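Local coordinates for protein transcriptional regulator, LacI family (Corynebacterium glutamicum, PDB 3H5T) that acts as an inositol-dependent transcriptional activator of the inositol phosphate synthase gene, binding a palindromic promoter motif to regulate cell wall biogenesis, at residues 109-123 against 140-152. Residues are numbered along the deposited sequence; the frame is centred on the assembly and turned at random.
Sequences ASPASSVDHVSAQQL and GDPHIDAIRARGL
The imidazole of His143 is sandwiched between two alanine methyls in CH-pi contacts. Ala109 CB sits over the centre of one face, 3.7 Å from the ring centroid and 9° off the normal, while Ala120 CB covers the opposite face, displaced toward the rim and 3.4 Å from His143 ND1. With CG anti to its own carbonyl carbon (chi1 -64°), the ring reaches between Ala109, just past strand 103-108, and helix 117-123; Leu123 CD2 and Val115 CG1 approach it obliquely, and Leu74 also touches it. In a further CH-pi contact, Pro142 CB lies off-centre against the His117 ring.

Apolar contacts extend the interface along both helices. Val115 crosses Pro142 at about a right angle, Ala120 CB lies 4.0 Å from Pro142 CB, and Ala146 CB packs against Ala120 CB and Gln121 CA. The small methyls of Ala120 and Ala146 are consistent with axes only 8.2 Å apart, crossing at -55°.

Polar links are sparse. His117 ND1 and Asp145 OD2, 4.1 Å apart, form no salt bridge, though the carboxylate may somewhat favour a positive imidazole. A water donates to both Ser110 O (2.9 Å) and Asp141 OD1, bridging the two loops.

In this periplasmic-binding-protein-like subdomain, the helices belong to successive beta-alpha-beta crossovers linking parallel strands 103-108, 132-135 and 154-157 of the mixed sheet. Their union therefore rests mainly on shape and dispersion around one clamped imidazole.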
ATOM      1  N   ALA A 109      15.045   5.027   2.245  1.00 21.02           N
ATOM      2  CA  ALA A 109      15.343   6.452   2.242  1.00 20.37           C
ATOM      3  C   ALA A 109      14.832   7.103   3.512  1.00 22.19           C
ATOM      4  O   ALA A 109      13.675   6.920   3.889  1.00 24.81           O
ATOM      5  CB  ALA A 109      14.713   7.108   1.034  1.00 19.22           C
ATOM      6  N   SER A 110      15.685   7.870   4.177  1.00 21.73           N
ATOM      7  CA  SER A 110      15.271   8.530   5.407  1.00 22.72           C
ATOM      8  C   SER A 110      14.264   9.648   5.161  1.00 22.74           C
ATOM      9  O   SER A 110      14.427  10.456   4.244  1.00 20.37           O
ATOM     10  CB  SER A 110      16.475   9.117   6.141  1.00 23.67           C
ATOM     11  OG  SER A 110      16.031   9.888   7.249  1.00 24.72           O
ATOM     12  N   PRO A 111      13.201   9.697   5.979  1.00 23.42           N
ATOM     13  CA  PRO A 111      12.148  10.715   5.875  1.00 23.75           C
ATOM     14  C   PRO A 111      12.412  11.944   6.750  1.00 24.38           C
ATOM     15  O   PRO A 111      11.589  12.853   6.815  1.00 23.27           O
ATOM     16  CB  PRO A 111      10.906   9.956   6.318  1.00 23.19           C
ATOM     17  CG  PRO A 111      11.449   9.073   7.389  1.00 22.68           C
ATOM     18  CD  PRO A 111      12.725   8.543   6.767  1.00 23.15           C
ATOM     19  N   ALA A 112      13.567  11.964   7.413  1.00 26.52           N
ATOM     20  CA  ALA A 112      13.953  13.062   8.305  1.00 26.22           C
ATOM     21  C   ALA A 112      14.096  14.407   7.598  1.00 26.45           C
ATOM     22  O   ALA A 112      14.545  14.477   6.459  1.00 27.09           O
ATOM     23  CB  ALA A 112      15.251  12.708   9.017  1.00 24.82           C
ATOM     24  N   SER A 113      13.726  15.479   8.287  1.00 27.44           N
ATOM     25  CA  SER A 113      13.801  16.820   7.709  1.00 30.01           C
ATOM     26  C   SER A 113      15.238  17.308   7.529  1.00 31.43           C
ATOM     27  O   SER A 113      15.475  18.344   6.914  1.00 31.62           O
ATOM     28  CB  SER A 113      13.049  17.808   8.598  1.00 28.61           C
ATOM     29  OG  SER A 113      13.699  17.924   9.848  1.00 30.23           O
ATOM     30  N   SER A 114      16.189  16.554   8.069  1.00 34.05           N
ATOM     31  CA  SER A 114      17.603  16.905   7.994  1.00 34.80           C
ATOM     32  C   SER A 114      18.259  16.467   6.693  1.00 36.60           C
ATOM     33  O   SER A 114      19.389  16.866   6.396  1.00 38.03           O
ATOM     34  CB  SER A 114      18.356  16.268   9.163  1.00 34.77           C
ATOM     35  OG  SER A 114      18.210  14.854   9.149  1.00 34.76           O
ATOM     36  N   VAL A 115      17.561  15.640   5.923  1.00 37.05           N
ATOM     37  CA  VAL A 115      18.104  15.152   4.664  1.00 37.06           C
ATOM     38  C   VAL A 115      18.193  16.263   3.628  1.00 36.97           C
ATOM     39  O   VAL A 115      17.231  16.984   3.392  1.00 37.26           O
ATOM     40  CB  VAL A 115      17.249  14.002   4.091  1.00 36.60           C
ATOM     41  CG1 VAL A 115      17.890  13.453   2.830  1.00 37.47           C
ATOM     42  CG2 VAL A 115      17.113  12.902   5.113  1.00 37.26           C
ATOM     43  N   ASP A 116      19.369  16.408   3.031  1.00 38.58           N
ATOM     44  CA  ASP A 116      19.584  17.417   2.004  1.00 39.68           C
ATOM     45  C   ASP A 116      19.866  16.707   0.687  1.00 39.60           C
ATOM     46  O   ASP A 116      20.037  15.491   0.652  1.00 40.17           O
ATOM     47  CB  ASP A 116      20.750  18.327   2.375  1.00 40.07           C
ATOM     48  CG  ASP A 116      21.952  17.554   2.843  1.00 42.89           C
ATOM     49  OD1 ASP A 116      22.196  16.458   2.296  1.00 44.03           O
ATOM     50  OD2 ASP A 116      22.659  18.048   3.748  1.00 46.36           O
ATOM     51  N   HIS A 117      19.930  17.470  -0.392  1.00 39.72           N
ATOM     52  CA  HIS A 117      20.148  16.898  -1.710  1.00 39.59           C
ATOM     53  C   HIS A 117      21.411  16.067  -1.897  1.00 38.41           C
ATOM     54  O   HIS A 117      21.390  15.082  -2.624  1.00 37.75           O
ATOM     55  CB  HIS A 117      20.050  18.018  -2.745  1.00 40.38           C
ATOM     56  CG  HIS A 117      18.707  18.685  -2.749  1.00 42.31           C
ATOM     57  ND1 HIS A 117      17.617  18.158  -3.412  1.00 42.40           N
ATOM     58  CD2 HIS A 117      18.255  19.782  -2.097  1.00 41.27           C
ATOM     59  CE1 HIS A 117      16.554  18.903  -3.166  1.00 41.17           C
ATOM     60  NE2 HIS A 117      16.914  19.894  -2.370  1.00 40.80           N
ATOM     61  N   VAL A 118      22.506  16.425  -1.236  1.00 38.12           N
ATOM     62  CA  VAL A 118      23.719  15.632  -1.402  1.00 38.36           C
ATOM     63  C   VAL A 118      23.542  14.247  -0.786  1.00 37.15           C
ATOM     64  O   VAL A 118      24.069  13.259  -1.296  1.00 37.78           O
ATOM     65  CB  VAL A 118      24.955  16.305  -0.762  1.00 40.00           C
ATOM     66  CG1 VAL A 118      24.784  16.406   0.741  1.00 40.20           C
ATOM     67  CG2 VAL A 118      26.201  15.498  -1.101  1.00 40.69           C
ATOM     68  N   SER A 119      22.800  14.170   0.313  1.00 34.72           N
ATOM     69  CA  SER A 119      22.566  12.885   0.959  1.00 34.40           C
ATOM     70  C   SER A 119      21.665  12.025   0.073  1.00 32.00           C
ATOM     71  O   SER A 119      21.952  10.859  -0.182  1.00 30.73           O
ATOM     72  CB  SER A 119      21.897  13.084   2.320  1.00 36.93           C
ATOM     73  OG  SER A 119      22.680  13.909   3.165  1.00 41.53           O
ATOM     74  N   ALA A 120      20.578  12.620  -0.402  1.00 30.57           N
ATOM     75  CA  ALA A 120      19.621  11.918  -1.246  1.00 30.88           C
ATOM     76  C   ALA A 120      20.234  11.464  -2.566  1.00 30.37           C
ATOM     77  O   ALA A 120      19.978  10.354  -3.028  1.00 29.31           O
ATOM     78  CB  ALA A 120      18.418  12.813  -1.514  1.00 29.13           C
ATOM     79  N   GLN A 121      21.059  12.320  -3.157  1.00 30.59           N
ATOM     80  CA  GLN A 121      21.694  12.021  -4.432  1.00 30.08           C
ATOM     81  C   GLN A 121      22.746  10.920  -4.354  1.00 27.94           C
ATOM     82  O   GLN A 121      22.972  10.210  -5.330  1.00 28.11           O
ATOM     83  CB  GLN A 121      22.262  13.315  -5.029  1.00 32.09           C
ATOM     84  CG  GLN A 121      21.152  14.356  -5.248  1.00 35.22           C
ATOM     85  CD  GLN A 121      21.652  15.734  -5.664  1.00 38.14           C
ATOM     86  OE1 GLN A 121      22.694  16.209  -5.187  1.00 36.00           O
ATOM     87  NE2 GLN A 121      20.892  16.397  -6.541  1.00 36.48           N
ATOM     88  N   GLN A 122      23.384  10.762  -3.200  1.00 27.29           N
ATOM     89  CA  GLN A 122      24.374   9.699  -3.040  1.00 26.91           C
ATOM     90  C   GLN A 122      23.646   8.369  -2.865  1.00 25.76           C
ATOM     91  O   GLN A 122      24.101   7.329  -3.333  1.00 25.80           O
ATOM     92  CB  GLN A 122      25.257   9.947  -1.826  1.00 28.81           C
ATOM     93  CG  GLN A 122      26.272  11.034  -2.034  1.00 34.99           C
ATOM     94  CD  GLN A 122      27.299  11.082  -0.927  1.00 36.89           C
ATOM     95  OE1 GLN A 122      28.248  11.867  -0.984  1.00 37.95           O
ATOM     96  NE2 GLN A 122      27.119  10.238   0.089  1.00 36.52           N
ATOM     97  N   LEU A 123      22.516   8.405  -2.176  1.00 23.33           N
ATOM     98  CA  LEU A 123      21.741   7.196  -1.984  1.00 23.00           C
ATOM     99  C   LEU A 123      21.267   6.733  -3.361  1.00 23.11           C
ATOM    100  O   LEU A 123      21.514   5.594  -3.764  1.00 22.99           O
ATOM    101  CB  LEU A 123      20.529   7.469  -1.079  1.00 19.74           C
ATOM    102  CG  LEU A 123      19.580   6.273  -0.925  1.00 19.01           C
ATOM    103  CD1 LEU A 123      20.376   5.072  -0.418  1.00 17.86           C
ATOM    104  CD2 LEU A 123      18.438   6.604   0.038  1.00 17.97           C
ATOM    105  N   GLY A 140       7.886  17.035  -2.706  1.00 21.31           N
ATOM    106  CA  GLY A 140       9.022  17.854  -2.321  1.00 20.26           C
ATOM    107  C   GLY A 140      10.147  17.080  -1.662  1.00 22.72           C
ATOM    108  O   GLY A 140      11.062  17.677  -1.092  1.00 24.86           O
ATOM    109  N   ASP A 141      10.081  15.754  -1.726  1.00 22.80           N
ATOM    110  CA  ASP A 141      11.115  14.906  -1.143  1.00 24.12           C
ATOM    111  C   ASP A 141      12.380  15.005  -2.009  1.00 24.97           C
ATOM    112  O   ASP A 141      12.334  14.814  -3.228  1.00 25.60           O
ATOM    113  CB  ASP A 141      10.628  13.458  -1.078  1.00 24.95           C
ATOM    114  CG  ASP A 141      11.613  12.539  -0.378  1.00 26.58           C
ATOM    115  OD1 ASP A 141      11.521  12.369   0.858  1.00 26.01           O
ATOM    116  OD2 ASP A 141      12.494  11.993  -1.067  1.00 29.22           O
ATOM    117  N   PRO A 142      13.531  15.301  -1.388  1.00 24.89           N
ATOM    118  CA  PRO A 142      14.770  15.418  -2.159  1.00 23.97           C
ATOM    119  C   PRO A 142      15.176  14.172  -2.941  1.00 24.27           C
ATOM    120  O   PRO A 142      15.969  14.258  -3.875  1.00 25.47           O
ATOM    121  CB  PRO A 142      15.794  15.830  -1.106  1.00 23.08           C
ATOM    122  CG  PRO A 142      15.288  15.172   0.133  1.00 25.69           C
ATOM    123  CD  PRO A 142      13.793  15.426   0.057  1.00 25.97           C
ATOM    124  N   HIS A 143      14.634  13.014  -2.574  1.00 23.59           N
ATOM    125  CA  HIS A 143      14.970  11.784  -3.295  1.00 21.91           C
ATOM    126  C   HIS A 143      14.330  11.806  -4.681  1.00 22.00           C
ATOM    127  O   HIS A 143      14.894  11.282  -5.644  1.00 22.07           O
ATOM    128  CB  HIS A 143      14.519  10.562  -2.485  1.00 18.94           C
ATOM    129  CG  HIS A 143      15.228  10.435  -1.174  1.00 17.94           C
ATOM    130  ND1 HIS A 143      16.533   9.992  -1.075  1.00 18.12           N
ATOM    131  CD2 HIS A 143      14.864  10.806   0.073  1.00 16.07           C
ATOM    132  CE1 HIS A 143      16.939  10.103   0.176  1.00 16.13           C
ATOM    133  NE2 HIS A 143      15.947  10.596   0.894  1.00 15.78           N
ATOM    134  N   ILE A 144      13.155  12.425  -4.776  1.00 22.60           N
ATOM    135  CA  ILE A 144      12.461  12.556  -6.051  1.00 22.36           C
ATOM    136  C   ILE A 144      13.363  13.348  -7.000  1.00 23.43           C
ATOM    137  O   ILE A 144      13.585  12.937  -8.143  1.00 23.85           O
ATOM    138  CB  ILE A 144      11.128  13.322  -5.894  1.00 21.82           C
ATOM    139  CG1 ILE A 144      10.156  12.514  -5.031  1.00 21.75           C
ATOM    140  CG2 ILE A 144      10.534  13.624  -7.267  1.00 20.76           C
ATOM    141  CD1 ILE A 144       9.747  11.189  -5.625  1.00 22.09           C
ATOM    142  N   ASP A 145      13.885  14.480  -6.518  1.00 23.44           N
ATOM    143  CA  ASP A 145      14.769  15.331  -7.322  1.00 22.29           C
ATOM    144  C   ASP A 145      16.058  14.589  -7.678  1.00 22.21           C
ATOM    145  O   ASP A 145      16.586  14.738  -8.780  1.00 21.97           O
ATOM    146  CB  ASP A 145      15.123  16.625  -6.575  1.00 22.67           C
ATOM    147  CG  ASP A 145      13.892  17.423  -6.150  1.00 25.45           C
ATOM    148  OD1 ASP A 145      13.002  17.671  -6.993  1.00 25.60           O
ATOM    149  OD2 ASP A 145      13.815  17.809  -4.965  1.00 27.98           O
ATOM    150  N   ALA A 146      16.566  13.792  -6.740  1.00 19.88           N
ATOM    151  CA  ALA A 146      17.777  13.031  -6.984  1.00 19.28           C
ATOM    152  C   ALA A 146      17.552  12.030  -8.117  1.00 20.68           C
ATOM    153  O   ALA A 146      18.416  11.839  -8.961  1.00 22.64           O
ATOM    154  CB  ALA A 146      18.213  12.312  -5.716  1.00 17.33           C
ATOM    155  N   ILE A 147      16.387  11.397  -8.135  1.00 22.54           N
ATOM    156  CA  ILE A 147      16.057  10.429  -9.180  1.00 23.58           C
ATOM    157  C   ILE A 147      15.936  11.111 -10.544  1.00 23.77           C
ATOM    158  O   ILE A 147      16.325  10.544 -11.563  1.00 24.42           O
ATOM    159  CB  ILE A 147      14.727   9.698  -8.852  1.00 22.99           C
ATOM    160  CG1 ILE A 147      14.949   8.749  -7.673  1.00 24.08           C
ATOM    161  CG2 ILE A 147      14.214   8.948 -10.066  1.00 20.99           C
ATOM    162  CD1 ILE A 147      13.706   8.039  -7.204  1.00 25.64           C
ATOM    163  N   ARG A 148      15.397  12.329 -10.549  1.00 23.68           N
ATOM    164  CA  ARG A 148      15.223  13.108 -11.774  1.00 23.23           C
ATOM    165  C   ARG A 148      16.581  13.547 -12.323  1.00 24.37           C
ATOM    166  O   ARG A 148      16.815  13.531 -13.537  1.00 24.75           O
ATOM    167  CB  ARG A 148      14.371  14.346 -11.481  1.00 22.20           C
ATOM    168  CG  ARG A 148      14.024  15.186 -12.694  1.00 21.90           C
ATOM    169  CD  ARG A 148      13.344  16.480 -12.284  1.00 22.36           C
ATOM    170  NE  ARG A 148      12.160  16.247 -11.461  1.00 23.65           N
ATOM    171  CZ  ARG A 148      11.043  15.694 -11.915  1.00 25.16           C
ATOM    172  NH1 ARG A 148      10.957  15.327 -13.184  1.00 25.99           N
ATOM    173  NH2 ARG A 148      10.022  15.493 -11.099  1.00 27.05           N
ATOM    174  N   ALA A 149      17.474  13.939 -11.417  1.00 23.68           N
ATOM    175  CA  ALA A 149      18.809  14.391 -11.786  1.00 22.90           C
ATOM    176  C   ALA A 149      19.631  13.256 -12.373  1.00 24.20           C
ATOM    177  O   ALA A 149      20.559  13.496 -13.134  1.00 24.67           O
ATOM    178  CB  ALA A 149      19.518  14.974 -10.574  1.00 22.17           C
ATOM    179  N   ARG A 150      19.299  12.019 -12.012  1.00 23.82           N
ATOM    180  CA  ARG A 150      20.021  10.866 -12.526  1.00 23.74           C
ATOM    181  C   ARG A 150      19.350  10.388 -13.823  1.00 24.94           C
ATOM    182  O   ARG A 150      19.907   9.579 -14.570  1.00 23.59           O
ATOM    183  CB  ARG A 150      20.037   9.744 -11.471  1.00 24.35           C
ATOM    184  CG  ARG A 150      20.635   8.434 -11.971  1.00 26.41           C
ATOM    185  CD  ARG A 150      20.696   7.341 -10.905  1.00 25.82           C
ATOM    186  NE  ARG A 150      21.121   6.081 -11.511  1.00 26.82           N
ATOM    187  CZ  ARG A 150      21.462   4.984 -10.838  1.00 29.05           C
ATOM    188  NH1 ARG A 150      21.434   4.975  -9.512  1.00 29.85           N
ATOM    189  NH2 ARG A 150      21.849   3.896 -11.495  1.00 28.13           N
ATOM    190  N   GLY A 151      18.157  10.908 -14.097  1.00 23.60           N
ATOM    191  CA  GLY A 151      17.447  10.509 -15.299  1.00 24.47           C
ATOM    192  C   GLY A 151      17.033   9.049 -15.244  1.00 23.97           C
ATOM    193  O   GLY A 151      17.022   8.353 -16.256  1.00 22.33           O
ATOM    194  N   LEU A 152      16.688   8.589 -14.047  1.00 25.85           N
ATOM    195  CA  LEU A 152      16.270   7.203 -13.824  1.00 26.43           C
ATOM    196  C   LEU A 152      14.781   7.028 -14.130  1.00 26.39           C
ATOM    197  O   LEU A 152      13.940   7.719 -13.559  1.00 26.96           O
ATOM    198  CB  LEU A 152      16.549   6.818 -12.367  1.00 25.64           C
ATOM    199  CG  LEU A 152      16.563   5.351 -11.925  1.00 25.95           C
ATOM    200  CD1 LEU A 152      17.648   4.588 -12.676  1.00 21.91           C
ATOM    201  CD2 LEU A 152      16.815   5.288 -10.416  1.00 23.41           C
TER
HETATM  202  O   HOH W   1      13.829  12.606   2.443  1.00 21.30           O